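Local coordinates for protein KLLA0E01827p (Kluyveromyces lactis, PDB 6AM0) that probably binds mRNA and activates the enzyme that removes the 5' cap in mRNA decapping, at residues F[49-54]-F[107-112]; F[59-64]-F[95-100]; F[99-104]-F[183-188]; F[137-142]-F[151-156]. One frame throughout, in Å; residues are numbered along the deposited sequence.

In the fold
The four contacts join the two antiparallel sheets of a PH-like domain to its loops and to the tail that follows its C-terminal helix. Interaction 1, centred about 24 Å from the centres of interactions 2 and 3, is where edge strand 46-53 meets the loop after strand 101-105. Interactions 2 and 3, whose centres are about 8 Å apart, share Tyr99 and Asn100 and use the neighbouring strands 55-61 and 101-105. Interaction 4 extends the edge of the other sheet, which interaction 1 also reaches, and touches interactions 2 and 3 through Tyr99. Segments 59-64 and 95-100 fall between those of interaction 1; 183-188 follows interaction 4. The contacts thus tie the sheets' loops and the tail together.

Interaction 1: residues F[49-54]-F[107-112]; sequences KLEYQG and NRINPD
Two Asx turns, closed by Asn107 and Asn110, shape the loop between strands 101-105 and 114-118 where it meets the end of strand 46-53. With CG anti to the backbone N (chi1 -166°), Asn107 lays its amide along the backbone of residues 51-53. Its OD1 accepts from Gln53 N at 2.9 Å, the donor standing above the carbonyl plane, and from Ile109 N at 3.0 Å, while its ND2 donates to Asp112 O at 3.2 Å, which fixes the rotation of the amide. In this PH-like fold the chain turns a corner at Glu51, the centre of an inverse gamma turn. Glu51 O receives weak bonds from Asn107 ND2 (2.9 Å) and Asn110 ND2 (3.3 Å). The one backbone-to-backbone hydrogen bond across the segments runs from Arg108 N to Gln53 O, 2.6 Å, nearly along the C=O axis. On one flank Ile109 crosses Gln53 obliquely, CD1 against CB at 3.7 Å. The Tyr52 ring has Asp112 O at its edge, in plane, and its hydroxyl OH makes a weak bond to Asp112 OD2 (3.4 Å). The Arg108 guanidinium is held by the chain of another protein, through a polar side chain and the backbone.

Interaction 2: residues F[59-64]-F[95-100]; sequences YLRDVG and GHDIYN
Arg61, at the end of strand 55-61, gathers the tight part of this contact, whereas the turn that follows it loosens toward solvent. Its backbone N donates to Asn100 O at 2.9 Å, nearly along the C=O axis. The side chain starts with CG anti to the carbonyl carbon and turns at CD (chi3 -8°), so that NE faces back to Tyr99 O. That bond is 3.0 Å from NE to the carbonyl O and close to straight (164°), and the oxygen lies in the guanidinium plane. Further along the same edge, NH2 of Arg61 forms a salt bridge with Asp97 OD1 at 2.6 Å, OD1 offering its syn lone pair; Asp97 OD2 adds a weak bond. The two flat groups are only 15° from coplanar. NH1 of Arg61 goes to Asp24, a second acid that also accepts from Tyr59 OH, so the buried cation sits between two carboxylates that would be expected to stabilise its charge. In the antiparallel sheet of this PH-like fold, 55-61 is the neighbour of 101-105, and the loop 95-100 leads into that second strand. Val63, partly exposed, points its CB toward the loop: CG1 lies beside Tyr99 O and 3.3 Å from Asp97 OD1, and CG2 is 3.7 Å from ND2 of Asn100, whose side chain it crosses at about a right angle. On the loose side Asp62 turns its CB from the loop and, partly exposed, closes an Asx turn, OD1 accepting from N of the exposed Gly64 at 3.2 Å.

Interaction 3: residues F[99-104]-F[183-188]; sequences YNYGLI and NEPTDS
Asn183, the first residue to leave helical geometry after helix 167-182, starts the approach with its carbonyl: O lies 4.0 Å from Tyr101 OH. At Glu184 the side chain is directed away from strand 101-105, and it is the backbone that passes the phenol, C standing 3.9 Å from Tyr101 OH. Pro185 carries most of the contact. The tip of Tyr101 comes in against its backbone, OH at 3.3 Å from CA and 3.5 Å from N, so a hydroxyl meets the proline by van der Waals contact. The ring atoms of Pro185 turn to Asn100, whose side chain crosses them at about a right angle, ND2 at 3.8 Å from CG. Tyr101 is backed by its neighbour, Asn100 CB lying 3.5 Å above the ring plane, over its centre. Thr186 ties the tail back to the helix by a weak hydrogen bond between its OG1 and Tyr179 OH. Asp187 then brings its side chain onto Leu60 of the adjoining strand 55-61. The contact is small and partly buried: the tail folds over side chains at the ends of two neighbouring strands and of the loop leading into one, in the PH-like fold whose last element is helix 167-182.

Interaction 4: residues F[137-142]-F[151-156]; sequences ELEPMK and MIKTLK
Backbone hydrogen bonds set the frame. Lys142 and Lys153 form an antiparallel hydrogen-bonded pair: Lys142 N donates to Lys153 O at 3.0 Å on a lone pair in the carbonyl plane, and Lys153 N returns a bond to Lys142 O at 2.9 Å, from above the plane of that carbonyl. Beyond Thr154 the pairing resumes with Glu139 N to Leu155 O at 2.9 Å; three residue steps on one chain answer two on the other between these points. CA-H...O contacts fill in, among them Leu155 CA to Glu139 O at 3.3 Å. In this way the loop before strand 142-146 prolongs the hairpin of strands 142-146 and 149-153 at the edge of a five-stranded antiparallel sheet of the PH-like fold. Apolar contacts occupy the face that carries Leu138, Met141, Ile152 and Leu155. Met141, CG anti to the carbonyl carbon and bent at chi3 (59°), crosses Leu155 obliquely, CG touching CD2 at 3.5 Å, and runs beside Ile152, its CE 3.9 Å from CG2. Leu138 adds its CD2 against CB of Leu155, and helix 121-124 lies on Leu155 through Leu124. Charged chains occupy the face of Glu139, Lys142 and Lys153. Lys142 and Lys153 lie side by side, pointing the same way, with CD to CD at 3.8 Å. Glu139, bent at chi2 (-104°), crosses Lys153 at about a right angle and makes a long salt bridge from OE2 to NZ (3.7 Å), which may offset the repulsion between the two lysines. Both lysines also pack on an aromatic side chain of the bound peptide.

Interaction 1: residues F[49-54]-F[107-112]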
loop_
_atom_site.group_PDB
_atom_site.type_symbol
_atom_site.label_atom_id
_atom_site.label_comp_id
_atom_site.label_asym_id
_atom_site.label_seq_id
_atom_site.Cartn_x
_atom_site.Cartn_y
_atom_site.Cartn_z
ATOM N N LYS F 49 29.570 14.338 3.074
ATOM C CA LYS F 49 29.956 15.685 3.479
ATOM C C LYS F 49 30.663 15.646 4.829
ATOM O O LYS F 49 30.133 15.110 5.806
ATOM C CB LYS F 49 28.728 16.593 3.555
ATOM C CG LYS F 49 29.000 18.043 3.175
ATOM C CD LYS F 49 28.256 19.016 4.072
ATOM C CE LYS F 49 28.817 18.983 5.486
ATOM N NZ LYS F 49 28.984 20.350 6.064
ATOM N N LEU F 50 31.868 16.210 4.877
ATOM C CA LEU F 50 32.656 16.253 6.099
ATOM C C LEU F 50 32.403 17.546 6.865
ATOM O O LEU F 50 31.865 18.521 6.336
ATOM C CB LEU F 50 34.145 16.120 5.790
ATOM C CG LEU F 50 34.631 14.718 5.437
ATOM C CD1 LEU F 50 36.143 14.713 5.303
ATOM C CD2 LEU F 50 34.177 13.731 6.494
ATOM N N GLU F 51 32.815 17.543 8.129
ATOM C CA GLU F 51 32.631 18.694 9.013
ATOM C C GLU F 51 33.815 19.659 8.908
ATOM O O GLU F 51 34.471 20.002 9.891
ATOM C CB GLU F 51 32.421 18.220 10.446
ATOM C CG GLU F 51 31.123 17.463 10.642
ATOM C CD GLU F 51 29.909 18.337 10.392
ATOM O OE1 GLU F 51 29.362 18.891 11.370
ATOM O OE2 GLU F 51 29.516 18.482 9.214
ATOM N N TYR F 52 34.080 20.103 7.680
ATOM C CA TYR F 52 35.126 21.082 7.415
ATOM C C TYR F 52 34.588 22.133 6.457
ATOM O O TYR F 52 34.026 21.794 5.410
ATOM C CB TYR F 52 36.376 20.429 6.820
ATOM C CG TYR F 52 37.004 19.374 7.699
ATOM C CD1 TYR F 52 37.613 19.718 8.894
ATOM C CD2 TYR F 52 37.001 18.038 7.326
ATOM C CE1 TYR F 52 38.192 18.765 9.697
ATOM C CE2 TYR F 52 37.582 17.076 8.121
ATOM C CZ TYR F 52 38.176 17.445 9.309
ATOM O OH TYR F 52 38.757 16.493 10.116
ATOM N N GLN F 53 34.768 23.406 6.813
ATOM C CA GLN F 53 34.250 24.500 6.001
ATOM C C GLN F 53 34.936 25.815 6.352
ATOM O O GLN F 53 34.965 26.209 7.524
ATOM C CB GLN F 53 32.742 24.634 6.202
ATOM C CG GLN F 53 31.987 24.987 4.948
ATOM C CD GLN F 53 30.521 25.215 5.213
ATOM O OE1 GLN F 53 30.103 25.339 6.364
ATOM N NE2 GLN F 53 29.726 25.270 4.150
ATOM N N GLY F 54 35.475 26.505 5.357
ATOM C CA GLY F 54 36.127 27.773 5.604
ATOM C C GLY F 54 37.111 28.110 4.500
ATOM O O GLY F 54 37.124 27.491 3.435
ATOM N N ASN F 107 38.680 25.775 9.721
ATOM C CA ASN F 107 37.318 25.294 9.875
ATOM C C ASN F 107 36.472 26.300 10.643
ATOM O O ASN F 107 36.868 26.774 11.713
ATOM C CB ASN F 107 37.317 23.944 10.586
ATOM C CG ASN F 107 35.987 23.234 10.480
ATOM O OD1 ASN F 107 35.116 23.637 9.707
ATOM N ND2 ASN F 107 35.824 22.165 11.249
ATOM N N ARG F 108 35.307 26.632 10.082
ATOM C CA ARG F 108 34.298 27.425 10.769
ATOM C C ARG F 108 33.378 26.579 11.636
ATOM O O ARG F 108 32.740 27.115 12.550
ATOM C CB ARG F 108 33.439 28.192 9.759
ATOM C CG ARG F 108 34.196 29.112 8.828
ATOM C CD ARG F 108 33.242 29.760 7.842
ATOM N NE ARG F 108 32.167 30.472 8.527
ATOM C CZ ARG F 108 32.046 31.796 8.561
ATOM N NH1 ARG F 108 32.932 32.564 7.938
ATOM N NH2 ARG F 108 31.034 32.353 9.213
ATOM N N ILE F 109 33.290 25.277 11.365
ATOM C CA ILE F 109 32.332 24.423 12.057
ATOM C C ILE F 109 32.851 24.029 13.436
ATOM O O ILE F 109 32.175 24.234 14.450
ATOM C CB ILE F 109 32.015 23.189 11.193
ATOM C CG1 ILE F 109 31.361 23.627 9.878
ATOM C CG2 ILE F 109 31.141 22.210 11.962
ATOM C CD1 ILE F 109 31.228 22.524 8.851
ATOM N N ASN F 110 34.051 23.460 13.497
ATOM C CA ASN F 110 34.659 23.075 14.766
ATOM C C ASN F 110 36.149 23.420 14.732
ATOM O O ASN F 110 36.678 23.731 13.658
ATOM C CB ASN F 110 34.414 21.587 15.041
ATOM C CG ASN F 110 34.947 20.689 13.947
ATOM O OD1 ASN F 110 36.157 20.544 13.781
ATOM N ND2 ASN F 110 34.042 20.057 13.207
ATOM N N PRO F 111 36.858 23.400 15.868
ATOM C CA PRO F 111 38.247 23.891 15.879
ATOM C C PRO F 111 39.262 22.982 15.213
ATOM O O PRO F 111 40.457 23.298 15.259
ATOM C CB PRO F 111 38.562 24.024 17.378
ATOM C CG PRO F 111 37.249 24.047 18.052
ATOM C CD PRO F 111 36.365 23.171 17.236
ATOM N N ASP F 112 38.862 21.867 14.613
ATOM C CA ASP F 112 39.806 21.006 13.913
ATOM C C ASP F 112 39.849 21.409 12.443
ATOM O O ASP F 112 38.830 21.355 11.747
ATOM C CB ASP F 112 39.427 19.534 14.067
ATOM C CG ASP F 112 40.558 18.603 13.686
ATOM O OD1 ASP F 112 41.450 18.378 14.533
ATOM O OD2 ASP F 112 40.560 18.099 12.542
#

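Interaction 2: residues F[59-64]-F[95-100]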
loop_
_atom_site.group_PDB
_atom_site.type_symbol
_atom_site.label_atom_id
_atom_site.label_comp_id
_atom_site.label_asym_id
_atom_site.label_seq_id
_atom_site.Cartn_x
_atom_site.Cartn_y
_atom_site.Cartn_z
ATOM N N TYR F 59 50.137 26.220 0.863
ATOM C CA TYR F 59 51.332 26.903 1.327
ATOM C C TYR F 59 52.556 26.006 1.190
ATOM O O TYR F 59 52.460 24.777 1.188
ATOM C CB TYR F 59 51.171 27.360 2.781
ATOM C CG TYR F 59 50.855 26.250 3.757
ATOM C CD1 TYR F 59 51.870 25.557 4.397
ATOM C CD2 TYR F 59 49.541 25.906 4.054
ATOM C CE1 TYR F 59 51.592 24.548 5.298
ATOM C CE2 TYR F 59 49.252 24.895 4.957
ATOM C CZ TYR F 59 50.285 24.220 5.574
ATOM O OH TYR F 59 50.020 23.214 6.474
ATOM N N LEU F 60 53.715 26.652 1.075
ATOM C CA LEU F 60 55.015 25.996 1.029
ATOM C C LEU F 60 55.535 25.768 2.445
ATOM O O LEU F 60 55.210 26.520 3.366
ATOM C CB LEU F 60 56.000 26.852 0.230
ATOM C CG LEU F 60 57.480 26.472 0.142
ATOM C CD1 LEU F 60 57.665 25.171 -0.616
ATOM C CD2 LEU F 60 58.272 27.596 -0.509
ATOM N N ARG F 61 56.339 24.717 2.618
ATOM C CA ARG F 61 56.839 24.331 3.931
ATOM C C ARG F 61 58.357 24.204 3.899
ATOM O O ARG F 61 58.946 23.883 2.864
ATOM C CB ARG F 61 56.207 23.004 4.405
ATOM C CG ARG F 61 54.713 22.897 4.102
ATOM C CD ARG F 61 54.031 21.701 4.764
ATOM N NE ARG F 61 54.954 20.780 5.420
ATOM C CZ ARG F 61 55.072 20.659 6.738
ATOM N NH1 ARG F 61 54.329 21.401 7.545
ATOM N NH2 ARG F 61 55.934 19.796 7.252
ATOM N N ASP F 62 58.988 24.462 5.047
ATOM C CA ASP F 62 60.440 24.365 5.188
ATOM C C ASP F 62 60.790 22.971 5.702
ATOM O O ASP F 62 60.495 22.634 6.854
ATOM C CB ASP F 62 60.967 25.452 6.126
ATOM C CG ASP F 62 62.490 25.583 6.090
ATOM O OD1 ASP F 62 63.196 24.554 6.165
ATOM O OD2 ASP F 62 62.982 26.730 5.986
ATOM N N VAL F 63 61.424 22.166 4.852
ATOM C CA VAL F 63 61.812 20.810 5.223
ATOM C C VAL F 63 63.288 20.598 4.910
ATOM O O VAL F 63 63.715 19.480 4.594
ATOM C CB VAL F 63 60.934 19.767 4.508
ATOM C CG1 VAL F 63 59.535 19.768 5.099
ATOM C CG2 VAL F 63 60.879 20.050 3.015
ATOM N N GLY F 64 64.079 21.671 4.996
ATOM C CA GLY F 64 65.512 21.535 4.799
ATOM C C GLY F 64 66.165 20.677 5.864
ATOM O O GLY F 64 67.070 19.889 5.574
ATOM N N GLY F 95 56.344 10.178 11.425
ATOM C CA GLY F 95 57.654 9.988 10.852
ATOM C C GLY F 95 58.327 11.287 10.462
ATOM O O GLY F 95 57.950 12.385 10.879
ATOM N N HIS F 96 59.352 11.142 9.630
ATOM C CA HIS F 96 60.173 12.279 9.247
ATOM C C HIS F 96 59.398 13.235 8.347
ATOM O O HIS F 96 58.562 12.831 7.533
ATOM C CB HIS F 96 61.447 11.806 8.550
ATOM C CG HIS F 96 62.491 11.288 9.491
ATOM N ND1 HIS F 96 62.688 11.816 10.749
ATOM C CD2 HIS F 96 63.396 10.289 9.358
ATOM C CE1 HIS F 96 63.669 11.167 11.350
ATOM N NE2 HIS F 96 64.116 10.235 10.527
ATOM N N ASP F 97 59.688 14.521 8.513
ATOM C CA ASP F 97 58.999 15.594 7.804
ATOM C C ASP F 97 59.667 15.771 6.447
ATOM O O ASP F 97 60.777 16.295 6.351
ATOM C CB ASP F 97 59.050 16.876 8.625
ATOM C CG ASP F 97 58.018 17.889 8.193
ATOM O OD1 ASP F 97 57.615 17.870 7.008
ATOM O OD2 ASP F 97 57.604 18.705 9.045
ATOM N N ILE F 98 58.995 15.327 5.388
ATOM C CA ILE F 98 59.574 15.359 4.048
ATOM C C ILE F 98 58.601 15.997 3.069
ATOM O O ILE F 98 58.798 15.925 1.851
ATOM C CB ILE F 98 59.956 13.942 3.579
ATOM C CG1 ILE F 98 58.689 13.092 3.432
ATOM C CG2 ILE F 98 60.947 13.301 4.541
ATOM C CD1 ILE F 98 58.854 11.908 2.505
ATOM N N TYR F 99 57.552 16.620 3.588
ATOM C CA TYR F 99 56.415 17.044 2.781
ATOM C C TYR F 99 56.579 18.515 2.416
ATOM O O TYR F 99 56.500 19.391 3.283
ATOM C CB TYR F 99 55.110 16.779 3.525
ATOM C CG TYR F 99 55.023 15.351 4.006
ATOM C CD1 TYR F 99 54.735 14.321 3.123
ATOM C CD2 TYR F 99 55.258 15.029 5.336
ATOM C CE1 TYR F 99 54.669 13.012 3.553
ATOM C CE2 TYR F 99 55.193 13.724 5.776
ATOM C CZ TYR F 99 54.898 12.719 4.882
ATOM O OH TYR F 99 54.833 11.418 5.319
ATOM N N ASN F 100 56.799 18.776 1.125
ATOM C CA ASN F 100 57.159 20.118 0.680
ATOM C C ASN F 100 55.991 21.087 0.805
ATOM O O ASN F 100 56.192 22.263 1.131
ATOM C CB ASN F 100 57.657 20.077 -0.766
ATOM C CG ASN F 100 58.934 19.271 -0.925
ATOM O OD1 ASN F 100 58.904 18.111 -1.336
ATOM N ND2 ASN F 100 60.064 19.886 -0.604
#

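Interaction 3: residues F[99-104]-F[183-188]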
loop_
_atom_site.group_PDB
_atom_site.type_symbol
_atom_site.label_atom_id
_atom_site.label_comp_id
_atom_site.label_asym_id
_atom_site.label_seq_id
_atom_site.Cartn_x
_atom_site.Cartn_y
_atom_site.Cartn_z
ATOM N N TYR F 99 57.552 16.620 3.588
ATOM C CA TYR F 99 56.415 17.044 2.781
ATOM C C TYR F 99 56.579 18.515 2.416
ATOM O O TYR F 99 56.500 19.391 3.283
ATOM C CB TYR F 99 55.110 16.779 3.525
ATOM C CG TYR F 99 55.023 15.351 4.006
ATOM C CD1 TYR F 99 54.735 14.321 3.123
ATOM C CD2 TYR F 99 55.258 15.029 5.336
ATOM C CE1 TYR F 99 54.669 13.012 3.553
ATOM C CE2 TYR F 99 55.193 13.724 5.776
ATOM C CZ TYR F 99 54.898 12.719 4.882
ATOM O OH TYR F 99 54.833 11.418 5.319
ATOM N N ASN F 100 56.799 18.776 1.125
ATOM C CA ASN F 100 57.159 20.118 0.680
ATOM C C ASN F 100 55.991 21.087 0.805
ATOM O O ASN F 100 56.192 22.263 1.131
ATOM C CB ASN F 100 57.657 20.077 -0.766
ATOM C CG ASN F 100 58.934 19.271 -0.925
ATOM O OD1 ASN F 100 58.904 18.111 -1.336
ATOM N ND2 ASN F 100 60.064 19.886 -0.604
ATOM N N TYR F 101 54.768 20.631 0.540
ATOM C CA TYR F 101 53.641 21.547 0.445
ATOM C C TYR F 101 52.527 21.119 1.390
ATOM O O TYR F 101 52.485 19.982 1.868
ATOM C CB TYR F 101 53.133 21.632 -1.001
ATOM C CG TYR F 101 54.260 21.580 -2.011
ATOM C CD1 TYR F 101 55.129 22.656 -2.170
ATOM C CD2 TYR F 101 54.470 20.449 -2.788
ATOM C CE1 TYR F 101 56.170 22.606 -3.082
ATOM C CE2 TYR F 101 55.508 20.392 -3.703
ATOM C CZ TYR F 101 56.355 21.473 -3.845
ATOM O OH TYR F 101 57.386 21.415 -4.755
ATOM N N GLY F 102 51.628 22.054 1.662
ATOM C CA GLY F 102 50.507 21.794 2.544
ATOM C C GLY F 102 49.258 22.498 2.057
ATOM O O GLY F 102 49.319 23.525 1.378
ATOM N N LEU F 103 48.115 21.914 2.400
ATOM C CA LEU F 103 46.803 22.497 2.171
ATOM C C LEU F 103 46.070 22.504 3.499
ATOM O O LEU F 103 46.179 21.551 4.280
ATOM C CB LEU F 103 46.003 21.709 1.121
ATOM C CG LEU F 103 44.711 22.306 0.554
ATOM C CD1 LEU F 103 44.468 21.759 -0.842
ATOM C CD2 LEU F 103 43.510 22.013 1.439
ATOM N N ILE F 104 45.332 23.581 3.758
ATOM C CA ILE F 104 44.611 23.722 5.014
ATOM C C ILE F 104 43.290 24.434 4.760
ATOM O O ILE F 104 43.190 25.316 3.899
ATOM C CB ILE F 104 45.455 24.461 6.075
ATOM C CG1 ILE F 104 44.883 24.213 7.475
ATOM C CG2 ILE F 104 45.534 25.957 5.779
ATOM C CD1 ILE F 104 45.762 24.714 8.600
ATOM N N ASN F 183 56.818 18.385 -10.447
ATOM C CA ASN F 183 58.116 19.031 -10.345
ATOM C C ASN F 183 58.596 19.036 -8.900
ATOM O O ASN F 183 57.797 19.049 -7.958
ATOM C CB ASN F 183 58.070 20.482 -10.866
ATOM C CG ASN F 183 57.247 20.629 -12.139
ATOM O OD1 ASN F 183 56.159 20.066 -12.259
ATOM N ND2 ASN F 183 57.765 21.394 -13.092
ATOM N N GLU F 184 59.920 19.030 -8.740
ATOM C CA GLU F 184 60.569 19.189 -7.448
ATOM C C GLU F 184 60.431 20.644 -6.991
ATOM O O GLU F 184 60.012 21.502 -7.769
ATOM C CB GLU F 184 62.030 18.753 -7.570
ATOM C CG GLU F 184 62.173 17.315 -8.035
ATOM C CD GLU F 184 63.221 17.127 -9.114
ATOM O OE1 GLU F 184 64.003 16.157 -9.018
ATOM O OE2 GLU F 184 63.260 17.943 -10.060
ATOM N N PRO F 185 60.755 20.958 -5.729
ATOM C CA PRO F 185 60.558 22.336 -5.245
ATOM C C PRO F 185 61.362 23.355 -6.043
ATOM O O PRO F 185 62.526 23.129 -6.383
ATOM C CB PRO F 185 61.024 22.273 -3.785
ATOM C CG PRO F 185 61.858 21.033 -3.692
ATOM C CD PRO F 185 61.219 20.074 -4.643
ATOM N N THR F 186 60.720 24.492 -6.344
ATOM C CA THR F 186 61.323 25.540 -7.172
ATOM C C THR F 186 61.081 26.965 -6.685
ATOM O O THR F 186 61.886 27.842 -7.019
ATOM C CB THR F 186 60.819 25.445 -8.621
ATOM O OG1 THR F 186 59.400 25.640 -8.653
ATOM C CG2 THR F 186 61.146 24.099 -9.232
ATOM N N ASP F 187 60.013 27.241 -5.929
ATOM C CA ASP F 187 59.584 28.597 -5.570
ATOM C C ASP F 187 59.360 29.441 -6.831
ATOM O O ASP F 187 60.124 30.356 -7.146
ATOM C CB ASP F 187 60.595 29.282 -4.636
ATOM C CG ASP F 187 61.196 28.331 -3.614
ATOM O OD1 ASP F 187 60.558 27.309 -3.292
ATOM O OD2 ASP F 187 62.313 28.609 -3.127
ATOM N N SER F 188 58.278 29.116 -7.551
ATOM C CA SER F 188 58.144 29.660 -8.900
ATOM C C SER F 188 56.728 29.873 -9.435
ATOM O O SER F 188 56.580 30.440 -10.522
ATOM C CB SER F 188 58.887 28.755 -9.886
ATOM O OG SER F 188 60.266 28.670 -9.573
#

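Interaction 4: residues F[137-142]-F[151-156]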
loop_
_atom_site.group_PDB
_atom_site.type_symbol
_atom_site.label_atom_id
_atom_site.label_comp_id
_atom_site.label_asym_id
_atom_site.label_seq_id
_atom_site.Cartn_x
_atom_site.Cartn_y
_atom_site.Cartn_z
ATOM N N GLU F 137 54.101 5.302 4.405
ATOM C CA GLU F 137 53.205 4.460 3.617
ATOM C C GLU F 137 52.634 5.305 2.477
ATOM O O GLU F 137 51.427 5.527 2.373
ATOM C CB GLU F 137 52.098 3.883 4.494
ATOM C CG GLU F 137 51.702 2.449 4.185
ATOM C CD GLU F 137 50.563 1.969 5.067
ATOM O OE1 GLU F 137 49.693 2.798 5.411
ATOM O OE2 GLU F 137 50.548 0.771 5.429
ATOM N N LEU F 138 53.524 5.782 1.607
ATOM C CA LEU F 138 53.227 6.877 0.693
ATOM C C LEU F 138 53.073 6.373 -0.736
ATOM O O LEU F 138 53.888 5.575 -1.214
ATOM C CB LEU F 138 54.323 7.938 0.756
ATOM C CG LEU F 138 54.644 8.450 2.161
ATOM C CD1 LEU F 138 55.552 9.665 2.089
ATOM C CD2 LEU F 138 53.369 8.769 2.932
ATOM N N GLU F 139 52.042 6.866 -1.417
ATOM C CA GLU F 139 51.714 6.537 -2.794
ATOM C C GLU F 139 51.508 7.838 -3.557
ATOM O O GLU F 139 50.969 8.798 -2.995
ATOM C CB GLU F 139 50.444 5.667 -2.852
ATOM C CG GLU F 139 50.250 4.843 -4.124
ATOM C CD GLU F 139 49.210 5.435 -5.062
ATOM O OE1 GLU F 139 49.470 5.494 -6.284
ATOM O OE2 GLU F 139 48.131 5.842 -4.579
ATOM N N PRO F 140 51.944 7.917 -4.815
ATOM C CA PRO F 140 51.796 9.169 -5.571
ATOM C C PRO F 140 50.362 9.680 -5.553
ATOM O O PRO F 140 49.408 8.925 -5.746
ATOM C CB PRO F 140 52.237 8.782 -6.986
ATOM C CG PRO F 140 53.179 7.653 -6.785
ATOM C CD PRO F 140 52.697 6.901 -5.572
ATOM N N MET F 141 50.219 10.980 -5.302
ATOM C CA MET F 141 48.918 11.628 -5.253
ATOM C C MET F 141 48.333 11.793 -6.650
ATOM O O MET F 141 49.041 11.765 -7.661
ATOM C CB MET F 141 49.018 13.000 -4.588
ATOM C CG MET F 141 49.096 12.966 -3.081
ATOM S SD MET F 141 49.346 14.612 -2.391
ATOM C CE MET F 141 47.906 15.468 -3.025
ATOM N N LYS F 142 47.018 11.983 -6.695
ATOM C CA LYS F 142 46.315 12.252 -7.940
ATOM C C LYS F 142 45.344 13.403 -7.727
ATOM O O LYS F 142 44.867 13.634 -6.612
ATOM C CB LYS F 142 45.559 11.011 -8.447
ATOM C CG LYS F 142 46.456 9.828 -8.792
ATOM C CD LYS F 142 45.646 8.548 -8.959
ATOM C CE LYS F 142 46.544 7.321 -8.999
ATOM N NZ LYS F 142 45.759 6.058 -8.936
ATOM N N MET F 151 38.734 16.725 -7.089
ATOM C CA MET F 151 38.943 15.445 -6.433
ATOM C C MET F 151 40.430 15.133 -6.309
ATOM O O MET F 151 41.193 15.289 -7.270
ATOM C CB MET F 151 38.243 14.327 -7.207
ATOM C CG MET F 151 36.729 14.430 -7.200
ATOM S SD MET F 151 36.004 13.652 -8.652
ATOM C CE MET F 151 36.209 14.958 -9.862
ATOM N N ILE F 152 40.824 14.669 -5.123
ATOM C CA ILE F 152 42.213 14.396 -4.773
ATOM C C ILE F 152 42.304 13.006 -4.159
ATOM O O ILE F 152 41.484 12.646 -3.304
ATOM C CB ILE F 152 42.768 15.447 -3.789
ATOM C CG1 ILE F 152 43.025 16.777 -4.497
ATOM C CG2 ILE F 152 44.018 14.937 -3.080
ATOM C CD1 ILE F 152 41.865 17.731 -4.417
ATOM N N LYS F 153 43.300 12.228 -4.594
ATOM C CA LYS F 153 43.680 10.961 -3.972
ATOM C C LYS F 153 45.022 11.183 -3.284
ATOM O O LYS F 153 46.026 11.468 -3.952
ATOM C CB LYS F 153 43.753 9.841 -5.010
ATOM C CG LYS F 153 44.218 8.482 -4.492
ATOM C CD LYS F 153 44.225 7.455 -5.628
ATOM C CE LYS F 153 45.101 6.238 -5.326
ATOM N NZ LYS F 153 44.461 5.256 -4.409
ATOM N N THR F 154 45.034 11.055 -1.957
ATOM C CA THR F 154 46.145 11.515 -1.137
ATOM C C THR F 154 47.288 10.502 -1.125
ATOM O O THR F 154 47.254 9.463 -1.790
ATOM C CB THR F 154 45.677 11.787 0.291
ATOM O OG1 THR F 154 45.584 10.550 1.010
ATOM C CG2 THR F 154 44.318 12.462 0.286
ATOM N N LEU F 155 48.319 10.818 -0.335
ATOM C CA LEU F 155 49.488 9.954 -0.230
ATOM C C LEU F 155 49.189 8.659 0.507
ATOM O O LEU F 155 49.928 7.684 0.339
ATOM C CB LEU F 155 50.626 10.691 0.473
ATOM C CG LEU F 155 51.217 11.896 -0.256
ATOM C CD1 LEU F 155 52.194 12.593 0.657
ATOM C CD2 LEU F 155 51.905 11.472 -1.539
ATOM N N LYS F 156 48.138 8.629 1.327
ATOM C CA LYS F 156 47.712 7.408 1.998
ATOM C C LYS F 156 46.421 6.853 1.409
ATOM O O LYS F 156 45.710 6.098 2.081
ATOM C CB LYS F 156 47.558 7.647 3.499
ATOM C CG LYS F 156 48.801 8.228 4.141
ATOM C CD LYS F 156 48.748 8.149 5.654
ATOM C CE LYS F 156 49.076 6.750 6.146
ATOM N NZ LYS F 156 50.039 6.774 7.285
#